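Local coordinates for type IV secretion system protein DotB (Yersinia pseudotuberculosis IP 31758, PDB 6GEF) that probably hydrolyses ATP as a hexameric AAA+ type ATPase serving type IVb secretion, at residues G178-G184 and V284-S290; L265-I271 and R299-F304; C293-R298 and V362-R367; M173-N177 and D205-K209; A53-K59 and A146-S152. All coordinates share one frame; numbering follows the deposited sequence.

Interaction 1 (G178-G184 and V284-S290)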
# COMPACT_ATOMS: atom_id res chain seq x y z
N GLY A 178 -10.35 25.57 30.54
CA GLY A 178 -11.29 25.32 29.47
C GLY A 178 -10.91 25.99 28.17
O GLY A 178 -9.80 26.48 27.98
N ILE A 179 -11.87 26.02 27.26
CA ILE A 179 -11.64 26.40 25.88
C ILE A 179 -12.43 27.68 25.61
O ILE A 179 -13.65 27.72 25.79
CB ILE A 179 -12.09 25.29 24.91
CG1 ILE A 179 -11.31 24.00 25.19
CG2 ILE A 179 -11.87 25.71 23.48
CD1 ILE A 179 -11.81 22.80 24.39
N VAL A 180 -11.72 28.73 25.18
CA VAL A 180 -12.34 29.91 24.60
C VAL A 180 -12.22 29.81 23.08
O VAL A 180 -11.12 29.63 22.55
CB VAL A 180 -11.64 31.18 25.11
CG1 VAL A 180 -12.33 32.43 24.55
CG2 VAL A 180 -11.65 31.22 26.63
N MET A 181 -13.36 29.93 22.40
CA MET A 181 -13.42 29.79 20.96
C MET A 181 -13.98 31.10 20.38
O MET A 181 -15.01 31.60 20.86
CB MET A 181 -14.33 28.63 20.56
CG MET A 181 -13.88 27.30 21.13
SD MET A 181 -15.20 26.05 21.31
CE MET A 181 -15.66 25.81 19.65
N VAL A 182 -13.31 31.63 19.36
CA VAL A 182 -13.84 32.68 18.53
C VAL A 182 -14.07 32.07 17.14
O VAL A 182 -13.18 31.53 16.53
CB VAL A 182 -12.92 33.92 18.44
CG1 VAL A 182 -12.43 34.28 19.84
CG2 VAL A 182 -11.76 33.66 17.54
N ALA A 183 -15.30 32.20 16.63
CA ALA A 183 -15.72 31.63 15.39
C ALA A 183 -15.86 32.72 14.33
O ALA A 183 -15.85 33.91 14.61
CB ALA A 183 -17.04 30.89 15.55
N GLY A 184 -15.96 32.27 13.07
CA GLY A 184 -16.17 33.15 11.96
C GLY A 184 -15.75 32.53 10.66
O GLY A 184 -14.97 31.58 10.63
N VAL A 284 -7.22 26.94 26.73
CA VAL A 284 -7.06 26.78 25.30
C VAL A 284 -7.91 27.83 24.59
O VAL A 284 -9.12 27.90 24.77
CB VAL A 284 -7.47 25.37 24.86
CG1 VAL A 284 -7.34 25.22 23.34
CG2 VAL A 284 -6.65 24.31 25.59
N PHE A 285 -7.27 28.66 23.79
CA PHE A 285 -7.93 29.46 22.76
C PHE A 285 -7.92 28.69 21.44
O PHE A 285 -6.87 28.23 21.00
CB PHE A 285 -7.23 30.79 22.57
CG PHE A 285 -7.30 31.70 23.77
CD1 PHE A 285 -8.17 31.42 24.82
CD2 PHE A 285 -6.50 32.83 23.85
CE1 PHE A 285 -8.23 32.25 25.91
CE2 PHE A 285 -6.58 33.66 24.95
CZ PHE A 285 -7.42 33.36 25.99
N ALA A 286 -9.10 28.51 20.85
CA ALA A 286 -9.23 27.91 19.54
C ALA A 286 -10.14 28.76 18.68
O ALA A 286 -11.01 29.46 19.17
CB ALA A 286 -9.83 26.47 19.63
N THR A 287 -9.91 28.68 17.36
CA THR A 287 -10.84 29.22 16.38
C THR A 287 -11.63 28.16 15.70
O THR A 287 -11.28 27.00 15.68
CB THR A 287 -10.01 30.01 15.32
OG1 THR A 287 -9.16 29.12 14.58
CG2 THR A 287 -9.18 31.11 15.99
N VAL A 288 -12.75 28.55 15.14
CA VAL A 288 -13.72 27.63 14.50
C VAL A 288 -14.29 28.39 13.30
O VAL A 288 -14.66 29.56 13.39
CB VAL A 288 -14.85 27.16 15.43
CG1 VAL A 288 -15.21 25.75 15.13
CG2 VAL A 288 -14.44 27.25 16.89
N HIS A 289 -14.39 27.69 12.16
CA HIS A 289 -15.01 28.20 10.97
C HIS A 289 -16.53 27.92 11.04
O HIS A 289 -17.05 26.94 10.51
CB HIS A 289 -14.39 27.59 9.73
CG HIS A 289 -13.02 28.10 9.42
ND1 HIS A 289 -12.34 28.97 10.25
CD2 HIS A 289 -12.18 27.84 8.40
CE1 HIS A 289 -11.14 29.23 9.75
NE2 HIS A 289 -11.02 28.56 8.62
N SER A 290 -17.23 28.80 11.76
CA SER A 290 -18.66 28.77 11.82
C SER A 290 -19.23 30.17 11.91
O SER A 290 -18.54 31.09 12.33
CB SER A 290 -19.14 27.91 13.02
OG SER A 290 -19.10 26.54 12.74

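Interaction 2 (L265-I271 and R299-F304)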
# COMPACT_ATOMS: atom_id res chain seq x y z
N LEU A 265 -10.26 24.44 15.52
CA LEU A 265 -10.74 23.08 15.78
C LEU A 265 -11.54 22.63 14.56
O LEU A 265 -12.65 23.10 14.33
CB LEU A 265 -11.62 23.07 17.02
CG LEU A 265 -11.08 23.81 18.25
CD1 LEU A 265 -12.10 23.89 19.35
CD2 LEU A 265 -9.79 23.20 18.77
N ARG A 266 -10.98 21.71 13.78
CA ARG A 266 -11.53 21.34 12.48
C ARG A 266 -11.93 19.85 12.43
O ARG A 266 -13.10 19.55 12.26
CB ARG A 266 -10.56 21.70 11.36
CG ARG A 266 -9.09 21.52 11.72
CD ARG A 266 -8.27 21.02 10.53
NE ARG A 266 -8.43 21.89 9.34
CZ ARG A 266 -9.48 21.85 8.51
NH1 ARG A 266 -10.51 20.97 8.75
NH2 ARG A 266 -9.53 22.68 7.49
N ASP A 267 -10.95 18.95 12.56
CA ASP A 267 -11.25 17.54 12.56
C ASP A 267 -11.38 17.01 13.99
O ASP A 267 -11.15 17.72 14.96
CB ASP A 267 -10.13 16.76 11.81
CG ASP A 267 -8.82 16.83 12.49
OD1 ASP A 267 -8.74 17.25 13.67
OD2 ASP A 267 -7.86 16.38 11.82
N LYS A 268 -11.75 15.75 14.09
CA LYS A 268 -12.00 15.13 15.39
C LYS A 268 -10.74 15.17 16.24
O LYS A 268 -10.83 15.36 17.47
CB LYS A 268 -12.53 13.71 15.21
CG LYS A 268 -12.91 13.05 16.51
CD LYS A 268 -13.23 11.57 16.31
CE LYS A 268 -13.17 10.80 17.64
NZ LYS A 268 -12.67 9.41 17.44
N GLN A 269 -9.58 14.96 15.66
CA GLN A 269 -8.34 14.89 16.43
C GLN A 269 -8.00 16.27 17.00
O GLN A 269 -7.46 16.37 18.11
CB GLN A 269 -7.19 14.33 15.59
CG GLN A 269 -5.84 14.54 16.24
CD GLN A 269 -4.69 13.86 15.57
OE1 GLN A 269 -4.02 13.08 16.20
NE2 GLN A 269 -4.46 14.15 14.29
N SER A 270 -8.22 17.33 16.25
CA SER A 270 -8.00 18.67 16.77
C SER A 270 -8.90 18.96 17.98
O SER A 270 -8.45 19.48 19.00
CB SER A 270 -8.22 19.72 15.68
OG SER A 270 -9.55 19.73 15.24
N ILE A 271 -10.18 18.65 17.86
CA ILE A 271 -11.11 18.87 18.96
C ILE A 271 -10.71 18.05 20.18
O ILE A 271 -10.68 18.56 21.31
CB ILE A 271 -12.56 18.54 18.54
CG1 ILE A 271 -12.92 19.32 17.25
CG2 ILE A 271 -13.54 18.85 19.64
CD1 ILE A 271 -14.16 18.79 16.57
N ARG A 299 -21.02 22.16 14.53
CA ARG A 299 -19.93 21.77 13.69
C ARG A 299 -18.96 20.87 14.45
O ARG A 299 -18.49 19.84 13.93
CB ARG A 299 -19.20 23.03 13.15
CG ARG A 299 -17.84 22.75 12.49
CD ARG A 299 -17.79 23.31 11.08
NE ARG A 299 -16.75 22.70 10.29
CZ ARG A 299 -15.47 23.06 10.28
NH1 ARG A 299 -15.05 24.03 11.10
NH2 ARG A 299 -14.61 22.42 9.49
N LEU A 300 -18.59 21.27 15.66
CA LEU A 300 -17.71 20.44 16.47
C LEU A 300 -18.36 19.10 16.75
O LEU A 300 -17.68 18.06 16.71
CB LEU A 300 -17.34 21.16 17.77
CG LEU A 300 -16.59 22.48 17.64
CD1 LEU A 300 -16.30 23.01 19.03
CD2 LEU A 300 -15.35 22.28 16.77
N ILE A 301 -19.65 19.09 17.07
CA ILE A 301 -20.33 17.83 17.37
C ILE A 301 -20.34 16.90 16.16
O ILE A 301 -20.24 15.69 16.32
CB ILE A 301 -21.75 18.11 17.90
CG1 ILE A 301 -21.69 18.56 19.37
CG2 ILE A 301 -22.68 16.92 17.73
CD1 ILE A 301 -22.98 19.23 19.82
N SER A 302 -20.47 17.47 14.96
CA SER A 302 -20.59 16.66 13.76
C SER A 302 -19.38 15.73 13.58
O SER A 302 -19.50 14.65 13.04
CB SER A 302 -20.79 17.54 12.54
OG SER A 302 -19.63 18.31 12.27
N ARG A 303 -18.21 16.18 14.05
CA ARG A 303 -16.98 15.45 13.78
C ARG A 303 -16.92 14.10 14.46
O ARG A 303 -16.05 13.29 14.13
CB ARG A 303 -15.76 16.32 14.14
CG ARG A 303 -15.24 17.13 12.95
CD ARG A 303 -15.85 18.50 12.91
NE ARG A 303 -16.96 18.55 11.96
CZ ARG A 303 -16.82 18.77 10.65
NH1 ARG A 303 -15.63 18.91 10.10
NH2 ARG A 303 -17.88 18.80 9.88
N PHE A 304 -17.77 13.86 15.43
CA PHE A 304 -17.79 12.61 16.20
C PHE A 304 -18.91 11.71 15.70
O PHE A 304 -19.99 12.15 15.40
CB PHE A 304 -17.98 12.89 17.69
CG PHE A 304 -16.87 13.74 18.29
CD1 PHE A 304 -15.71 13.17 18.74
CD2 PHE A 304 -17.02 15.11 18.38
CE1 PHE A 304 -14.71 13.94 19.30
CE2 PHE A 304 -16.03 15.88 18.92
CZ PHE A 304 -14.87 15.31 19.38

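Interaction 3 (C293-R298 and V362-R367)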
# COMPACT_ATOMS: atom_id res chain seq x y z
N CYS A 293 -22.64 30.80 17.31
CA CYS A 293 -22.30 29.86 18.38
C CYS A 293 -22.99 28.49 18.21
O CYS A 293 -22.35 27.46 18.11
CB CYS A 293 -22.60 30.43 19.73
SG CYS A 293 -22.07 32.13 19.98
N SER A 294 -24.31 28.55 18.01
CA SER A 294 -25.06 27.36 17.62
C SER A 294 -24.34 26.58 16.51
O SER A 294 -24.14 25.37 16.63
CB SER A 294 -26.47 27.76 17.16
OG SER A 294 -26.94 26.90 16.12
N ALA A 295 -23.95 27.29 15.46
CA ALA A 295 -23.31 26.62 14.33
C ALA A 295 -21.98 26.01 14.73
O ALA A 295 -21.59 24.98 14.18
CB ALA A 295 -23.13 27.60 13.16
N VAL A 296 -21.27 26.63 15.68
CA VAL A 296 -20.00 26.09 16.14
C VAL A 296 -20.23 24.81 16.90
O VAL A 296 -19.51 23.80 16.75
CB VAL A 296 -19.17 27.13 16.88
CG1 VAL A 296 -19.92 28.44 16.91
CG2 VAL A 296 -18.81 26.64 18.25
N MET A 297 -21.17 24.82 17.84
CA MET A 297 -21.57 23.60 18.53
C MET A 297 -21.90 22.50 17.53
O MET A 297 -21.31 21.42 17.54
CB MET A 297 -22.75 23.87 19.45
CG MET A 297 -22.51 23.47 20.90
SD MET A 297 -21.17 24.36 21.66
CE MET A 297 -21.39 23.73 23.37
N ARG A 298 -22.87 22.74 16.65
CA ARG A 298 -23.20 21.80 15.60
C ARG A 298 -21.93 21.25 14.89
O ARG A 298 -21.78 20.05 14.74
CB ARG A 298 -24.09 22.49 14.54
CG ARG A 298 -25.53 22.57 14.88
CD ARG A 298 -26.12 21.16 15.01
NE ARG A 298 -27.12 20.83 14.03
CZ ARG A 298 -28.24 21.51 13.82
NH1 ARG A 298 -28.46 22.68 14.45
NH2 ARG A 298 -29.14 21.03 12.93
N VAL A 362 -28.38 20.21 21.42
CA VAL A 362 -27.38 21.13 21.98
C VAL A 362 -27.32 22.43 21.17
O VAL A 362 -27.18 23.52 21.73
CB VAL A 362 -26.03 20.45 22.14
CG1 VAL A 362 -25.02 21.42 22.75
CG2 VAL A 362 -26.19 19.24 23.06
N ALA A 363 -27.36 22.31 19.84
CA ALA A 363 -27.24 23.47 18.98
C ALA A 363 -28.38 24.45 19.24
O ALA A 363 -28.18 25.57 19.69
CB ALA A 363 -27.21 23.03 17.53
N SER A 364 -29.62 24.02 18.93
CA SER A 364 -30.79 24.80 19.26
C SER A 364 -30.69 25.40 20.68
O SER A 364 -30.75 26.61 20.85
CB SER A 364 -32.04 23.91 19.14
OG SER A 364 -33.12 24.64 18.60
N GLU A 365 -30.52 24.54 21.68
CA GLU A 365 -30.54 25.00 23.05
C GLU A 365 -29.50 26.09 23.29
O GLU A 365 -29.68 26.95 24.16
CB GLU A 365 -30.33 23.83 24.03
CG GLU A 365 -31.54 23.51 24.87
CD GLU A 365 -31.68 24.37 26.11
OE1 GLU A 365 -30.62 24.79 26.61
OE2 GLU A 365 -32.79 24.62 26.59
N VAL A 366 -28.33 26.01 22.60
CA VAL A 366 -27.33 27.03 22.75
C VAL A 366 -27.67 28.32 21.99
O VAL A 366 -27.24 29.39 22.40
CB VAL A 366 -25.94 26.48 22.37
CG1 VAL A 366 -25.72 26.57 20.89
CG2 VAL A 366 -24.83 27.24 23.11
N ARG A 367 -28.41 28.21 20.91
CA ARG A 367 -29.01 29.39 20.29
C ARG A 367 -29.93 30.09 21.26
O ARG A 367 -29.74 31.25 21.62
CB ARG A 367 -29.75 28.99 19.00
CG ARG A 367 -30.30 30.18 18.23
CD ARG A 367 -30.41 29.90 16.75
NE ARG A 367 -31.24 28.76 16.44
CZ ARG A 367 -30.81 27.53 16.14
NH1 ARG A 367 -29.51 27.27 16.11
NH2 ARG A 367 -31.70 26.55 15.92

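Interaction 4 (M173-N177 and D205-K209)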
# COMPACT_ATOMS: atom_id res chain seq x y z
N MET A 173 -13.49 36.26 28.70
CA MET A 173 -12.79 35.41 27.73
C MET A 173 -11.42 34.93 28.23
O MET A 173 -10.70 34.30 27.49
CB MET A 173 -12.64 36.15 26.41
CG MET A 173 -13.95 36.42 25.70
SD MET A 173 -13.75 37.20 24.09
CE MET A 173 -13.07 35.81 23.16
N CYS A 174 -11.09 35.22 29.50
CA CYS A 174 -9.85 34.77 30.10
C CYS A 174 -10.11 33.89 31.31
O CYS A 174 -9.75 34.25 32.44
CB CYS A 174 -8.99 35.99 30.50
SG CYS A 174 -8.52 37.05 29.12
N PRO A 175 -10.73 32.74 31.10
CA PRO A 175 -10.74 31.72 32.17
C PRO A 175 -9.36 31.12 32.33
O PRO A 175 -8.61 30.95 31.38
CB PRO A 175 -11.75 30.67 31.65
CG PRO A 175 -11.73 30.86 30.16
CD PRO A 175 -11.50 32.32 29.91
N ASP A 176 -9.02 30.74 33.56
CA ASP A 176 -7.85 29.93 33.83
C ASP A 176 -8.06 28.48 33.42
O ASP A 176 -7.19 27.64 33.73
CB ASP A 176 -7.47 30.03 35.31
CG ASP A 176 -8.54 29.47 36.21
OD1 ASP A 176 -9.58 28.92 35.71
OD2 ASP A 176 -8.31 29.52 37.46
N ASN A 177 -9.13 28.12 32.76
CA ASN A 177 -9.45 26.73 32.44
C ASN A 177 -10.37 26.69 31.25
O ASN A 177 -11.07 27.67 30.94
CB ASN A 177 -10.09 26.00 33.64
CG ASN A 177 -11.38 26.66 34.09
OD1 ASN A 177 -12.37 26.69 33.36
ND2 ASN A 177 -11.37 27.25 35.30
N ASP A 205 -3.54 42.25 34.89
CA ASP A 205 -3.68 41.18 35.87
C ASP A 205 -4.96 40.42 35.51
O ASP A 205 -6.07 40.88 35.74
CB ASP A 205 -3.72 41.73 37.29
CG ASP A 205 -3.77 40.65 38.34
OD1 ASP A 205 -4.14 39.52 38.02
OD2 ASP A 205 -3.52 40.92 39.51
N THR A 206 -4.79 39.20 35.01
CA THR A 206 -5.88 38.36 34.54
C THR A 206 -5.75 36.99 35.19
O THR A 206 -4.69 36.59 35.62
CB THR A 206 -5.82 38.21 33.01
OG1 THR A 206 -6.78 37.25 32.57
CG2 THR A 206 -4.47 37.77 32.54
N PRO A 207 -6.86 36.24 35.25
CA PRO A 207 -6.77 34.84 35.65
C PRO A 207 -5.68 34.04 34.91
O PRO A 207 -5.16 33.08 35.46
CB PRO A 207 -8.17 34.29 35.34
CG PRO A 207 -9.05 35.46 35.40
CD PRO A 207 -8.25 36.61 34.90
N ILE A 208 -5.35 34.43 33.67
CA ILE A 208 -4.41 33.69 32.86
C ILE A 208 -3.05 34.35 32.98
O ILE A 208 -2.87 35.49 32.56
CB ILE A 208 -4.88 33.64 31.38
CG1 ILE A 208 -6.11 32.73 31.27
CG2 ILE A 208 -3.77 33.18 30.46
CD1 ILE A 208 -6.68 32.69 29.85
N LYS A 209 -2.09 33.63 33.53
CA LYS A 209 -0.72 34.12 33.67
C LYS A 209 0.24 32.96 33.51
O LYS A 209 -0.07 31.83 33.83
CB LYS A 209 -0.50 34.78 35.05
CG LYS A 209 -1.49 35.86 35.42
CD LYS A 209 -1.24 36.39 36.81
CE LYS A 209 -2.19 37.53 37.15
NZ LYS A 209 -2.26 37.80 38.61

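Interaction 5 (A53-K59 and A146-S152)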
# COMPACT_ATOMS: atom_id res chain seq x y z
N ALA A 53 -4.76 49.54 3.03
CA ALA A 53 -5.12 48.37 2.22
C ALA A 53 -4.57 47.12 2.86
O ALA A 53 -3.42 47.07 3.28
CB ALA A 53 -4.59 48.52 0.81
N SER A 54 -5.39 46.08 2.96
CA SER A 54 -4.95 44.80 3.48
C SER A 54 -4.13 44.03 2.44
O SER A 54 -3.13 43.41 2.78
CB SER A 54 -6.14 43.97 3.95
OG SER A 54 -7.16 43.95 2.99
N ASP A 55 -4.54 44.08 1.20
CA ASP A 55 -3.93 43.27 0.13
C ASP A 55 -3.74 44.14 -1.10
O ASP A 55 -4.55 45.00 -1.39
CB ASP A 55 -4.81 42.05 -0.25
CG ASP A 55 -5.37 41.32 0.97
OD1 ASP A 55 -6.34 41.84 1.56
OD2 ASP A 55 -4.80 40.29 1.36
N ILE A 56 -2.65 43.90 -1.81
CA ILE A 56 -2.33 44.57 -3.05
C ILE A 56 -2.09 43.50 -4.12
O ILE A 56 -1.42 42.50 -3.88
CB ILE A 56 -1.09 45.48 -2.93
CG1 ILE A 56 -0.56 45.83 -4.33
CG2 ILE A 56 -0.03 44.87 -2.11
CD1 ILE A 56 0.69 46.67 -4.33
N ILE A 57 -2.69 43.70 -5.28
CA ILE A 57 -2.66 42.76 -6.38
C ILE A 57 -2.00 43.43 -7.56
O ILE A 57 -2.47 44.46 -8.03
CB ILE A 57 -4.10 42.27 -6.75
CG1 ILE A 57 -4.84 41.85 -5.49
CG2 ILE A 57 -4.02 41.12 -7.72
CD1 ILE A 57 -6.20 41.26 -5.78
N ILE A 58 -0.95 42.81 -8.07
CA ILE A 58 -0.29 43.22 -9.31
C ILE A 58 -0.52 42.13 -10.33
O ILE A 58 -0.03 41.01 -10.17
CB ILE A 58 1.21 43.49 -9.10
CG1 ILE A 58 1.44 44.43 -7.91
CG2 ILE A 58 1.83 44.04 -10.36
CD1 ILE A 58 1.29 43.80 -6.55
N LYS A 59 -1.28 42.45 -11.37
CA LYS A 59 -1.47 41.53 -12.50
C LYS A 59 -1.38 42.33 -13.79
O LYS A 59 -1.79 43.48 -13.85
CB LYS A 59 -2.81 40.81 -12.42
CG LYS A 59 -2.94 39.65 -13.36
CD LYS A 59 -4.38 39.10 -13.34
CE LYS A 59 -5.28 39.86 -14.30
NZ LYS A 59 -6.20 38.90 -15.02
N ALA A 146 2.91 36.20 -14.45
CA ALA A 146 2.76 36.13 -13.00
C ALA A 146 1.57 36.98 -12.55
O ALA A 146 1.22 37.97 -13.17
CB ALA A 146 4.04 36.62 -12.34
N GLU A 147 0.98 36.55 -11.46
CA GLU A 147 0.16 37.43 -10.60
C GLU A 147 0.82 37.50 -9.23
O GLU A 147 1.20 36.47 -8.67
CB GLU A 147 -1.27 36.89 -10.47
CG GLU A 147 -2.33 37.96 -10.65
CD GLU A 147 -3.18 38.15 -9.42
OE1 GLU A 147 -3.65 37.13 -8.86
OE2 GLU A 147 -3.41 39.31 -9.04
N ILE A 148 0.94 38.70 -8.71
CA ILE A 148 1.52 38.95 -7.39
C ILE A 148 0.41 39.40 -6.45
O ILE A 148 -0.39 40.27 -6.80
CB ILE A 148 2.64 40.01 -7.45
CG1 ILE A 148 3.75 39.57 -8.41
CG2 ILE A 148 3.21 40.25 -6.07
CD1 ILE A 148 4.24 40.70 -9.31
N VAL A 149 0.36 38.79 -5.27
CA VAL A 149 -0.51 39.21 -4.19
C VAL A 149 0.32 39.44 -2.95
O VAL A 149 1.06 38.56 -2.53
CB VAL A 149 -1.61 38.16 -3.92
CG1 VAL A 149 -2.53 38.62 -2.81
CG2 VAL A 149 -2.44 37.93 -5.18
N MET A 150 0.20 40.63 -2.37
CA MET A 150 0.91 41.01 -1.15
C MET A 150 -0.10 41.28 -0.06
O MET A 150 -1.03 42.06 -0.25
CB MET A 150 1.77 42.26 -1.38
CG MET A 150 2.58 42.23 -2.67
SD MET A 150 4.06 43.30 -2.55
CE MET A 150 3.24 44.86 -2.47
N ARG A 151 0.09 40.63 1.09
CA ARG A 151 -0.83 40.73 2.21
C ARG A 151 -0.10 41.40 3.37
O ARG A 151 0.83 40.80 3.95
CB ARG A 151 -1.34 39.33 2.63
CG ARG A 151 -2.31 38.74 1.60
CD ARG A 151 -2.27 37.22 1.56
NE ARG A 151 -0.94 36.70 1.23
CZ ARG A 151 -0.40 35.60 1.75
NH1 ARG A 151 -1.07 34.87 2.68
NH2 ARG A 151 0.81 35.22 1.33
N SER A 152 -0.52 42.60 3.73
CA SER A 152 0.07 43.30 4.87
C SER A 152 0.15 42.39 6.10
O SER A 152 -0.79 41.70 6.41
CB SER A 152 -0.72 44.56 5.20
OG SER A 152 -1.87 44.23 5.94

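Interaction 1 (G178-G184 and V284-S290)
V180 and F285 lie side by side and point the same way from neighbouring parallel strands, with V180 CB 3.5 Å from F285 CD1. F285 keeps CG beside its backbone N (chi1 -66°), and V180 CB and CG2 meet CD1 and CE1 of the ring obliquely, V180 CG2 3.6 Å from F285 CE1. V182 and T287 share this face. Their methyl groups meet at 3.9 Å, CG2 to CG2, and F194 of helix 187-203 stacks on the F285 ring. I179, M181, A183, V284, A286 and V288 occupy the other face. Here I179 and V284 again run alongside one another, CG1 of I179 lying 4.1 Å from CB of V284, whereas M181 reaches obliquely across the strand gap and turns at chi3 to bring its CE to V288 CG2. Small A286 leaves room for L265, and the flexible methionine fits among V296 and L300 of helix 293-302. A286 N gives to V180 O at 2.9 Å, and V180 N to V284 O at 2.8 Å. G184, which begins a sequence matching a Walker A P-loop, has backbone angles that call for glycine, and its N bonds to V288 O. Alternate peptides thus bond across this pair, while those of I179, M181 and A183 bond to strand 320-330 and the residue before it; with apolar residues on both faces, this is expected of central strands in a P-loop NTPase core.

Interaction 2 (L265-I271 and R299-F304)
K268 sets out with CG opposite its backbone N (chi1 -176°) and stays extended as far as CE, a course that carries its methylenes across F304 at about a right angle, CE 3.6 Å from F304 CD1. F304 turns CG beside its own N (chi1 -61°), and the ring border then faces I271: CG2 of the isoleucine lies in the ring plane at the edge, 3.8 Å from CZ. The other branch of I271 runs to L300, where CD1 meets CD2 at 3.7 Å. That same leucine methyl also touches L265 CB at 3.8 Å, so branched aliphatic side chains from the helices and the loop before one of them pack together. R303 folds back at chi2 and chi3; its NH1 makes a weak bond to R266 O (3.4 Å), and S302 OG lies in the guanidinium plane, accepting from NH2 at 3.0 Å. The turn facing it is fixed by D267, the N-cap of helix 268-280, whose OD1 receives S270 N at 2.6 Å, while S270 OG gives to D267 O and accepts from R266 N. R299 and R303 both form salt bridges with D315 of the second subunit, and R266 pairs with E264. The chemistry thus divides in two: apolar side chains from both helices and the loops at their ends pack together, and the arginines direct their charged ends to acidic partners, two of them sharing one carboxylate across the subunit boundary.

Interaction 3 (C293-R298 and V362-R367)
Helix 293-302, which follows strand 284-288 of the central sheet, packs antiparallel to helix 362-372 of the C-terminal helices, and S294 faces A363 at the point where their backbones come nearest, the CA atoms 4.7 Å apart. The segments run at 159° to each other with their axes approaching to 8.1 Å, a close spacing that a serine and an alanine permit because neither puts much bulk between the backbones. V366 completes the middle of the interface. Its CG1 occupies the position between backbone N and carbonyl carbon (chi1 85°), from which it lies against the main chain of S294 and 4.3 Å from M297 CB. M297, bent at chi2, then crosses V362 obliquely, its CG meeting V362 CG1 at 3.7 Å; beyond the contact this methionine continues onto I323, L316 and F345. The border on the S294 side is polar. R367 starts with CG opposite its backbone N (chi1 -175°) and bends at chi3, which brings the guanidinium edge to S294 OG in its own plane. The modelled NH1 to OG separation is 2.6 Å, but the angle is poor and the pair does not count as a hydrogen bond. R298 packs on L354 of the second subunit. Chemically, van der Waals contact between valines, methionine and two small residues carries the pairing, while R367 lies along one margin, where its charged end can stay out of the buried middle.

Interaction 4 (M173-N177 and D205-K209)
C174, I208 and P207 bury more surface in this contact than the other residues of the two loops. C174 points its CB at the 205-209 loop, and chi1 of -61° sets SG beside its own backbone N. The CB lies 4.1 Å from CD1 of I208. The I208 methyl is 3.8 Å from C174 CA as well, for the isoleucine chain is extended at chi2 (177°) and its end reaches toward C174 and the carbonyl of P175. A slim, mildly apolar cysteine suits this spot, where a branched side chain comes up to its backbone. P207 supplies the second patch: its ring carbon CG sits 3.3 Å from C174 O, and its carbonyl O is 3.8 Å from CB of D176. T206 OG1 lies 3.3 Å from C174 CB, and that same oxygen takes a weak bond from I208 N. Contact is therefore by shape, between apolar carbons and carbonyl oxygens. The two loops lead into parallel strands 179-183 and 211-216, each after a helix, and C174, T206 and I208 all rest on I201 of helix 187-203, while M173 and P175 reach V180 of the central sheet.

Interaction 5 (A53-K59 and A146-S152)
D55 and R151 bring two flat groups to the same face of the sheet, the carboxylate and guanidinium planes only 14° apart. They do not pair: OD2 of D55 is 5.3 Å from NE of R151, and the acid instead lies along the arginine stem, with OD2 3.8 Å from R151 CB. The E147 side chain crosses K59 obliquely, CG beside CG; its carboxylate, a third flat group, forms a salt bridge with R255 of the second subunit, and K59 NZ bonds to I233 O of that subunit. I57 and V149 share this face. On the other, I56 and M150 lie side by side, the methionine turning at chi3 (-68°) so that its CE is 3.6 Å from I56 CD1. I58 CD1 meets I148 CG2 at 4.1 Å, and these branched residues, well suited to extended backbone, are covered by I85 and I88 of helix 82-93. The strands are bonded in antiparallel fashion: I56 N gives to M150 O and M150 N to I56 O, both at 2.9 Å, and I58 with I148 repeats the pattern. Such a six-stranded antiparallel sheet, one face against a helix and the other reaching an adjacent subunit, is consistent with the N-terminal domain of related secretion ATPases.

Interaction 1 is the hub, with the centres of interactions 2, 3 and 4 about 12, 13 and 16 Å away and all three in contact with it. L265 N probably bonds to T287 O (2.8 Å), S290 OG makes a probable, weak bond to A295 O (3.3 Å), and M173 CE meets V182 CG1 (3.7 Å) on the other side of the strands. Interactions 2 and 3 share helix 293-302. The probable P-loop begins at G184 in interaction 1, and R299 of interaction 2 lies near it without touching. Interaction 5 stands apart on the opposite side of the chain's centre, its own centre about 29 Å from that of interaction 1, yet like interactions 2 and 3 it meets the second subunit.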